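Local coordinates for protein putative alcohol dehydrogenase (Sinorhizobium meliloti, PDB 4J6F) that belongs to the medium-chain dehydrogenase/reductase family and may oxidise alcohols with a nicotinamide cofactor, possibly with zinc, at residues 63-68 against 118-123; 29-34 against 163-168; 238-243 against 254-259. All coordinates share one frame; numbering follows the deposited sequence.

Overall arrangement
Contacts 1 and 2 lie next to each other, their centres about 9 Å apart; contact 1 and segment 163-168 belong to the GroES-like part of the chain. They share one sheet: strand 63-72 is the neighbour of strand 165-169, and Val68 N probably bonds to Glu164 O at 2.9 Å. In sequence, contact 1 is nested inside the long loop that contact 2 closes. Contact 3 sits across the chain's centre in the six-stranded parallel sheet, which in relatives binds the cofactor, its centre about 44 Å from that of contact 1 and its nearest atoms about 26 Å from those of either contact. In this family the active site normally lies in the cleft between these two domains.

Contact 1 (63-68 against 118-123)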
loop_
_atom_site.group_PDB
_atom_site.type_symbol
_atom_site.label_atom_id
_atom_site.label_comp_id
_atom_site.label_asym_id
_atom_site.label_seq_id
_atom_site.Cartn_x
_atom_site.Cartn_y
_atom_site.Cartn_z
ATOM N N GLU A 63 -26.920 16.588 22.326
ATOM C CA GLU A 63 -26.962 17.183 20.986
ATOM C C GLU A 63 -27.278 18.677 21.042
ATOM O O GLU A 63 -27.896 19.158 21.992
ATOM C CB GLU A 63 -28.035 16.514 20.128
ATOM C CG GLU A 63 -27.731 15.105 19.648
ATOM C CD GLU A 63 -28.917 14.453 18.932
ATOM O OE1 GLU A 63 -28.771 13.320 18.431
ATOM O OE2 GLU A 63 -30.008 15.059 18.874
ATOM N N VAL A 64 -26.841 19.405 20.017
ATOM C CA VAL A 64 -27.358 20.741 19.725
ATOM C C VAL A 64 -28.241 20.701 18.478
ATOM O O VAL A 64 -28.230 19.711 17.720
ATOM C CB VAL A 64 -26.233 21.774 19.482
ATOM C CG1 VAL A 64 -25.554 22.149 20.783
ATOM C CG2 VAL A 64 -25.226 21.260 18.472
ATOM N N LEU A 65 -28.998 21.779 18.273
ATOM C CA LEU A 65 -29.720 21.999 17.018
ATOM C C LEU A 65 -29.245 23.279 16.368
ATOM O O LEU A 65 -29.311 24.338 16.986
ATOM C CB LEU A 65 -31.215 22.090 17.272
ATOM C CG LEU A 65 -32.092 22.378 16.061
ATOM C CD1 LEU A 65 -32.345 21.089 15.301
ATOM C CD2 LEU A 65 -33.403 23.012 16.510
ATOM N N ILE A 66 -28.757 23.199 15.132
ATOM C CA ILE A 66 -28.270 24.416 14.457
ATOM C C ILE A 66 -29.184 24.868 13.336
ATOM O O ILE A 66 -29.864 24.058 12.712
ATOM C CB ILE A 66 -26.836 24.278 13.902
ATOM C CG1 ILE A 66 -26.755 23.166 12.853
ATOM C CG2 ILE A 66 -25.838 24.048 15.025
ATOM C CD1 ILE A 66 -25.391 23.073 12.198
ATOM N N LYS A 67 -29.196 26.169 13.093
ATOM C CA LYS A 67 -29.845 26.711 11.920
ATOM C C LYS A 67 -28.791 26.801 10.811
ATOM O O LYS A 67 -27.856 27.617 10.891
ATOM C CB LYS A 67 -30.467 28.073 12.225
ATOM C CG LYS A 67 -30.885 28.812 10.976
ATOM C CD LYS A 67 -32.160 29.618 11.137
ATOM C CE LYS A 67 -32.701 29.972 9.761
ATOM N NZ LYS A 67 -33.344 31.304 9.822
ATOM N N VAL A 68 -28.931 25.951 9.791
ATOM C CA VAL A 68 -27.914 25.841 8.742
ATOM C C VAL A 68 -27.825 27.111 7.925
ATOM O O VAL A 68 -28.829 27.627 7.464
ATOM C CB VAL A 68 -28.180 24.683 7.768
ATOM C CG1 VAL A 68 -26.928 24.391 6.954
ATOM C CG2 VAL A 68 -28.635 23.438 8.513
ATOM N N ILE A 118 -26.201 27.585 16.577
ATOM C CA ILE A 118 -26.907 26.761 17.543
ATOM C C ILE A 118 -28.118 27.534 18.032
ATOM O O ILE A 118 -27.976 28.640 18.540
ATOM C CB ILE A 118 -26.018 26.414 18.748
ATOM C CG1 ILE A 118 -24.746 25.688 18.281
ATOM C CG2 ILE A 118 -26.808 25.596 19.768
ATOM C CD1 ILE A 118 -23.912 25.126 19.403
ATOM N N VAL A 119 -29.304 26.961 17.872
ATOM C CA VAL A 119 -30.532 27.639 18.279
ATOM C C VAL A 119 -31.260 26.932 19.421
ATOM O O VAL A 119 -32.089 27.533 20.086
ATOM C CB VAL A 119 -31.504 27.837 17.093
ATOM C CG1 VAL A 119 -30.934 28.819 16.088
ATOM C CG2 VAL A 119 -31.818 26.515 16.409
ATOM N N ALA A 120 -30.969 25.653 19.624
ATOM C CA ALA A 120 -31.605 24.858 20.664
ATOM C C ALA A 120 -30.577 23.874 21.185
ATOM O O ALA A 120 -29.654 23.490 20.448
ATOM C CB ALA A 120 -32.799 24.107 20.104
ATOM N N VAL A 121 -30.729 23.459 22.439
ATOM C CA VAL A 121 -29.849 22.433 22.982
ATOM C C VAL A 121 -30.598 21.324 23.715
ATOM O O VAL A 121 -31.647 21.560 24.286
ATOM C CB VAL A 121 -28.741 23.028 23.882
ATOM C CG1 VAL A 121 -28.048 24.185 23.183
ATOM C CG2 VAL A 121 -29.297 23.473 25.224
ATOM N N GLY A 122 -30.047 20.116 23.693
ATOM C CA GLY A 122 -30.637 18.975 24.381
ATOM C C GLY A 122 -30.102 18.769 25.787
ATOM O O GLY A 122 -29.305 19.569 26.286
ATOM N N GLU A 123 -30.495 17.647 26.384
ATOM C CA GLU A 123 -30.458 17.454 27.831
ATOM C C GLU A 123 -29.193 17.858 28.585
ATOM O O GLU A 123 -29.252 18.726 29.452
ATOM C CB GLU A 123 -30.872 16.032 28.206
ATOM C CG GLU A 123 -31.589 15.956 29.546
ATOM C CD GLU A 123 -31.970 14.540 29.946
ATOM O OE1 GLU A 123 -32.518 14.366 31.059
ATOM O OE2 GLU A 123 -31.720 13.599 29.156
#
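Val64 and Ile118 meet on one face of an antiparallel strand pair, where Val64 CG1 lies 3.7 Å from Ile118 CD1. The same methyl also touches Ile118 CG2, so the valine packs against both branches of the isoleucine. With its CG1 beside the backbone N and anti to the carbonyl carbon (chi1 -58°), Ile118 also sets CG1 3.8 Å from Ile66 CG2 and thereby spans two residues of the facing strand. On the other face, Leu65 CD2 touches both Ala120 CB and Val119 CG2, each 3.8 Å away.

That double contact reflects a classic beta bulge: Val119 and Ala120 both face Leu65, and the register slips by one before Ile66. Leu65 O takes a nearly straight bond from Val119 N (2.8 Å, 170° at the hydrogen) and a weak one from Ala120 N at 3.4 Å, while Leu65 N donates to Ala120 O. Farther along, Gly122 N bonds to Glu63 O at 2.9 Å, extending the pairing just past the end of strand 113-121. The strand axes run at 155° to each other.

Glu63 turns its carboxylate elsewhere, to a salt bridge with Arg158 and a bond to Ala60 N. Val30 covers Leu65 and Val119, whereas Val134 of strand 133-140 packs on Ile66 and Ile118. Strand 63-72 is flanked by 113-121 and 165-169, the latter bonded through its backbone from Leu168 to Val64 and from Met166 to Ile66.

Contact 2 (29-34 against 163-168); sequences SVPKTM and AEYMAL
Tyr165 presents its ring to three residues of 29-34, each from a different direction. Val30 CG1 lies over one face, 4.4 Å from Tyr165 CE1. At the edge, near the ring plane, stands Met34 CB, close to Tyr165 CD2. Pro31, its side chain running opposite to that of the tyrosine, meets the ring obliquely, bringing its CD to 3.5 Å from Tyr165 CE2 and its CG onto the same ring carbon. Pro31 CD also lies next to Tyr165 OH.

Met34, present as selenomethionine, forms a Met-aromatic contact of the edge type: its SE is 5.5 Å from the centroid of the Tyr165 ring and 88° off the ring normal. Its CG sits between the backbone N and the carbonyl carbon (chi1 57°), and the extended chain beyond it runs alongside the base of the tyrosine. There SE reaches Tyr165 CB at 3.9 Å and Ala163 CB at 4.0 Å.

The contact joins two sheets. Strand 33-39, the middle member of a three-stranded antiparallel sheet, begins at Thr33, whereas 165-169 belongs to the larger mixed sheet of the GroES-like domain and pairs with 63-72. Side chains rather than sheet pairing fill the interface between these two segments.

Glu164 extends beside Met34, its OE1 3.5 Å from Met34 CB, and this oxygen accepts a hydrogen bond from the backbone N of Thr35, the residue after Met34. The carboxylate is thus tied to the backbone of strand 33-39. Val56 and Pro57 touch Met34 too, and Lys67 touches Tyr165.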
loop_
_atom_site.group_PDB
_atom_site.type_symbol
_atom_site.label_atom_id
_atom_site.label_comp_id
_atom_site.label_asym_id
_atom_site.label_seq_id
_atom_site.Cartn_x
_atom_site.Cartn_y
_atom_site.Cartn_z
ATOM N N SER A 29 -37.966 31.192 17.364
ATOM C CA SER A 29 -38.248 31.294 15.942
ATOM C C SER A 29 -38.126 29.942 15.243
ATOM O O SER A 29 -38.341 29.851 14.035
ATOM C CB SER A 29 -37.254 32.254 15.295
ATOM O OG SER A 29 -37.415 33.564 15.802
ATOM N N VAL A 30 -37.760 28.903 15.989
ATOM C CA VAL A 30 -37.560 27.571 15.426
ATOM C C VAL A 30 -38.914 26.926 15.131
ATOM O O VAL A 30 -39.671 26.643 16.061
ATOM C CB VAL A 30 -36.776 26.679 16.403
ATOM C CG1 VAL A 30 -36.494 25.320 15.787
ATOM C CG2 VAL A 30 -35.493 27.366 16.829
ATOM N N PRO A 31 -39.222 26.688 13.837
ATOM C CA PRO A 31 -40.532 26.150 13.427
ATOM C C PRO A 31 -40.640 24.644 13.669
ATOM O O PRO A 31 -39.647 24.006 14.002
ATOM C CB PRO A 31 -40.588 26.477 11.925
ATOM C CG PRO A 31 -39.156 26.505 11.485
ATOM C CD PRO A 31 -38.321 26.894 12.680
ATOM N N LYS A 32 -41.833 24.079 13.515
ATOM C CA LYS A 32 -42.003 22.640 13.730
ATOM C C LYS A 32 -41.761 21.817 12.451
ATOM O O LYS A 32 -41.434 20.628 12.520
ATOM C CB LYS A 32 -43.352 22.320 14.393
ATOM C CG LYS A 32 -43.589 22.979 15.763
ATOM C CD LYS A 32 -42.524 22.650 16.824
ATOM C CE LYS A 32 -43.076 22.578 18.248
ATOM N NZ LYS A 32 -43.877 23.772 18.662
ATOM N N THR A 33 -41.898 22.451 11.287
ATOM C CA THR A 33 -41.502 21.822 10.029
ATOM C C THR A 33 -40.508 22.711 9.275
ATOM O O THR A 33 -40.409 23.916 9.531
ATOM C CB THR A 33 -42.715 21.457 9.134
ATOM O OG1 THR A 33 -43.410 22.645 8.741
ATOM C CG2 THR A 33 -43.677 20.515 9.858
HETATM N N MSE A 34 -39.766 22.112 8.349
HETATM C CA MSE A 34 -38.737 22.839 7.604
HETATM C C MSE A 34 -38.633 22.375 6.171
HETATM O O MSE A 34 -39.243 21.374 5.756
HETATM C CB MSE A 34 -37.382 22.653 8.288
HETATM C CG MSE A 34 -37.041 21.167 8.401
HETATM SE SE MSE A 34 -35.153 20.912 8.900
HETATM C CE MSE A 34 -35.031 18.951 9.047
ATOM N N ALA A 163 -30.688 21.113 4.542
ATOM C CA ALA A 163 -31.926 21.389 5.255
ATOM C C ALA A 163 -31.738 22.720 5.989
ATOM O O ALA A 163 -30.614 23.259 6.005
ATOM C CB ALA A 163 -32.204 20.276 6.241
ATOM N N GLU A 164 -32.819 23.259 6.574
ATOM C CA GLU A 164 -32.750 24.527 7.332
ATOM C C GLU A 164 -32.215 24.338 8.760
ATOM O O GLU A 164 -31.672 25.276 9.348
ATOM C CB GLU A 164 -34.103 25.228 7.374
ATOM C CG GLU A 164 -34.590 25.699 6.017
ATOM C CD GLU A 164 -35.999 26.289 6.041
ATOM O OE1 GLU A 164 -36.927 25.695 6.645
ATOM O OE2 GLU A 164 -36.178 27.357 5.425
ATOM N N TYR A 165 -32.364 23.128 9.301
ATOM C CA TYR A 165 -31.933 22.810 10.657
ATOM C C TYR A 165 -31.294 21.439 10.714
ATOM O O TYR A 165 -31.640 20.558 9.937
ATOM C CB TYR A 165 -33.119 22.868 11.622
ATOM C CG TYR A 165 -33.741 24.233 11.702
ATOM C CD1 TYR A 165 -33.204 25.210 12.538
ATOM C CD2 TYR A 165 -34.850 24.562 10.923
ATOM C CE1 TYR A 165 -33.754 26.476 12.603
ATOM C CE2 TYR A 165 -35.408 25.831 10.986
ATOM C CZ TYR A 165 -34.850 26.777 11.827
ATOM O OH TYR A 165 -35.392 28.032 11.907
HETATM N N MSE A 166 -30.361 21.247 11.636
HETATM C CA MSE A 166 -29.689 19.961 11.755
HETATM C C MSE A 166 -29.395 19.669 13.194
HETATM O O MSE A 166 -28.955 20.558 13.946
HETATM C CB MSE A 166 -28.399 20.009 10.943
HETATM C CG MSE A 166 -27.737 18.647 10.798
HETATM SE SE MSE A 166 -25.947 18.946 10.035
HETATM C CE MSE A 166 -25.121 17.272 10.651
ATOM N N ALA A 167 -29.653 18.423 13.589
ATOM C CA ALA A 167 -29.266 17.918 14.909
ATOM C C ALA A 167 -27.880 17.292 14.814
ATOM O O ALA A 167 -27.538 16.722 13.782
ATOM C CB ALA A 167 -30.274 16.888 15.389
ATOM N N LEU A 168 -27.080 17.403 15.871
ATOM C CA LEU A 168 -25.756 16.761 15.916
ATOM C C LEU A 168 -25.187 16.812 17.316
ATOM O O LEU A 168 -25.550 17.695 18.083
ATOM C CB LEU A 168 -24.776 17.440 14.961
ATOM C CG LEU A 168 -24.421 18.887 15.265
ATOM C CD1 LEU A 168 -22.937 19.119 15.039
ATOM C CD2 LEU A 168 -25.259 19.816 14.414
#

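Contact 3 (238-243 against 254-259); sequences AGPGKE and VVTRGQ
Glu243 reaches Thr256 through a folded side chain: CG lies beside the backbone N, anti to the carbonyl carbon (chi1 -59°), and a bend at chi2 (80°) brings the carboxylate back over the preceding turn. Thr256 answers with OG1 anti to its own carbonyl carbon, and the two side chains cross at about a right angle. Thr256 OG1 donates to Glu243 OE2 at 2.7 Å, and OE2 receives it on its anti lone pair, away from OE1. Gly241 N adds weak bonds to both carboxylate oxygens, at 3.0 Å to Glu243 OE1. That glycine has a positive phi (82°) in the type II turn from Gly239 to Lys242.

Beneath, Ala238 pairs in parallel with Thr256. Ala238 N bonds to Val255 O at 2.9 Å, and Arg257 N reaches Ala238 O at 3.0 Å from above the carbonyl plane. Val254 CG1 packs 3.9 Å from Ala238 CB. The Arg257 guanidinium lays one face over Ala238 C.

Strand 233-238, helix 243-248 and edge strand 253-256 form a beta-alpha-beta crossover of a Rossmann-type sheet; in relatives, the end of the strand corresponding to 233-238 lies near the adenosine ribose of the cofactor. With an alanine in place of Glu243, the Thr256 hydroxyl would probably lose its acceptor and Gly241 N its weak carboxylate bonds, leaving the turn freer to move.

With a hydroxyl donating to it and an amide donating weakly, the carboxylate is likely to stay ionised, linking the turn and the start of the helix to the edge strand.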
loop_
_atom_site.group_PDB
_atom_site.type_symbol
_atom_site.label_atom_id
_atom_site.label_comp_id
_atom_site.label_asym_id
_atom_site.label_seq_id
_atom_site.Cartn_x
_atom_site.Cartn_y
_atom_site.Cartn_z
ATOM N N ALA A 238 -3.464 19.077 -13.735
ATOM C CA ALA A 238 -4.750 19.777 -13.886
ATOM C C ALA A 238 -5.281 19.749 -15.297
ATOM O O ALA A 238 -4.509 19.704 -16.260
ATOM C CB ALA A 238 -4.639 21.225 -13.417
ATOM N N GLY A 239 -6.607 19.803 -15.405
ATOM C CA GLY A 239 -7.276 19.994 -16.695
ATOM C C GLY A 239 -6.841 21.246 -17.449
ATOM O O GLY A 239 -6.326 22.193 -16.837
ATOM N N PRO A 240 -7.025 21.253 -18.790
ATOM C CA PRO A 240 -6.735 22.449 -19.601
ATOM C C PRO A 240 -7.513 23.676 -19.106
ATOM O O PRO A 240 -8.705 23.566 -18.801
ATOM C CB PRO A 240 -7.183 22.050 -21.018
ATOM C CG PRO A 240 -7.932 20.760 -20.874
ATOM C CD PRO A 240 -7.424 20.104 -19.626
ATOM N N GLY A 241 -6.813 24.812 -18.996
ATOM C CA GLY A 241 -7.376 26.085 -18.525
ATOM C C GLY A 241 -7.461 26.255 -17.009
ATOM O O GLY A 241 -8.000 27.255 -16.519
ATOM N N LYS A 242 -6.938 25.289 -16.258
ATOM C CA LYS A 242 -7.029 25.333 -14.803
ATOM C C LYS A 242 -5.646 25.566 -14.184
ATOM O O LYS A 242 -5.519 25.634 -12.957
ATOM C CB LYS A 242 -7.642 24.029 -14.258
ATOM C CG LYS A 242 -9.020 23.646 -14.789
ATOM C CD LYS A 242 -10.136 24.267 -13.960
ATOM C CE LYS A 242 -11.507 23.666 -14.261
ATOM N NZ LYS A 242 -11.766 22.373 -13.554
ATOM N N GLU A 243 -4.623 25.686 -15.035
ATOM C CA GLU A 243 -3.220 25.814 -14.594
ATOM C C GLU A 243 -3.010 27.018 -13.677
ATOM O O GLU A 243 -2.453 26.888 -12.577
ATOM C CB GLU A 243 -2.254 25.923 -15.789
ATOM C CG GLU A 243 -2.262 24.752 -16.764
ATOM C CD GLU A 243 -3.412 24.782 -17.768
ATOM O OE1 GLU A 243 -4.187 25.775 -17.801
ATOM O OE2 GLU A 243 -3.542 23.799 -18.533
ATOM N N VAL A 254 2.601 23.129 -12.624
ATOM C CA VAL A 254 1.400 22.478 -13.110
ATOM C C VAL A 254 1.711 21.693 -14.381
ATOM O O VAL A 254 2.494 22.116 -15.217
ATOM C CB VAL A 254 0.267 23.500 -13.344
ATOM C CG1 VAL A 254 -1.039 22.799 -13.675
ATOM C CG2 VAL A 254 0.077 24.371 -12.115
ATOM N N VAL A 255 1.103 20.527 -14.483
ATOM C CA VAL A 255 1.186 19.676 -15.648
ATOM C C VAL A 255 -0.252 19.551 -16.172
ATOM O O VAL A 255 -1.164 19.186 -15.428
ATOM C CB VAL A 255 1.764 18.292 -15.270
ATOM C CG1 VAL A 255 1.551 17.292 -16.389
ATOM C CG2 VAL A 255 3.241 18.386 -14.916
ATOM N N THR A 256 -0.452 19.887 -17.442
ATOM C CA THR A 256 -1.764 19.805 -18.085
ATOM C C THR A 256 -2.030 18.375 -18.543
ATOM O O THR A 256 -1.203 17.769 -19.227
ATOM C CB THR A 256 -1.855 20.766 -19.286
ATOM O OG1 THR A 256 -1.501 22.094 -18.872
ATOM C CG2 THR A 256 -3.255 20.778 -19.857
ATOM N N ARG A 257 -3.184 17.837 -18.170
ATOM C CA ARG A 257 -3.469 16.432 -18.435
ATOM C C ARG A 257 -3.470 16.114 -19.930
ATOM O O ARG A 257 -2.898 15.104 -20.344
ATOM C CB ARG A 257 -4.790 16.010 -17.794
ATOM C CG ARG A 257 -4.889 14.517 -17.517
ATOM C CD ARG A 257 -6.287 14.135 -17.063
ATOM N NE ARG A 257 -6.653 14.698 -15.757
ATOM C CZ ARG A 257 -7.454 15.752 -15.581
ATOM N NH1 ARG A 257 -7.987 16.384 -16.630
ATOM N NH2 ARG A 257 -7.719 16.179 -14.348
ATOM N N GLY A 258 -4.089 16.991 -20.722
ATOM C CA GLY A 258 -4.253 16.788 -22.165
ATOM C C GLY A 258 -3.087 16.160 -22.919
ATOM O O GLY A 258 -3.086 14.960 -23.187
ATOM N N GLN A 259 -2.088 16.977 -23.244
ATOM C CA GLN A 259 -1.058 16.604 -24.222
ATOM C C GLN A 259 0.295 16.194 -23.625
ATOM O O GLN A 259 0.710 16.672 -22.559
ATOM C CB GLN A 259 -0.886 17.717 -25.285
ATOM C CG GLN A 259 -0.023 18.920 -24.884
ATOM C CD GLN A 259 -0.462 19.605 -23.590
ATOM O OE1 GLN A 259 -1.649 19.827 -23.356
ATOM N NE2 GLN A 259 0.506 19.947 -22.747
#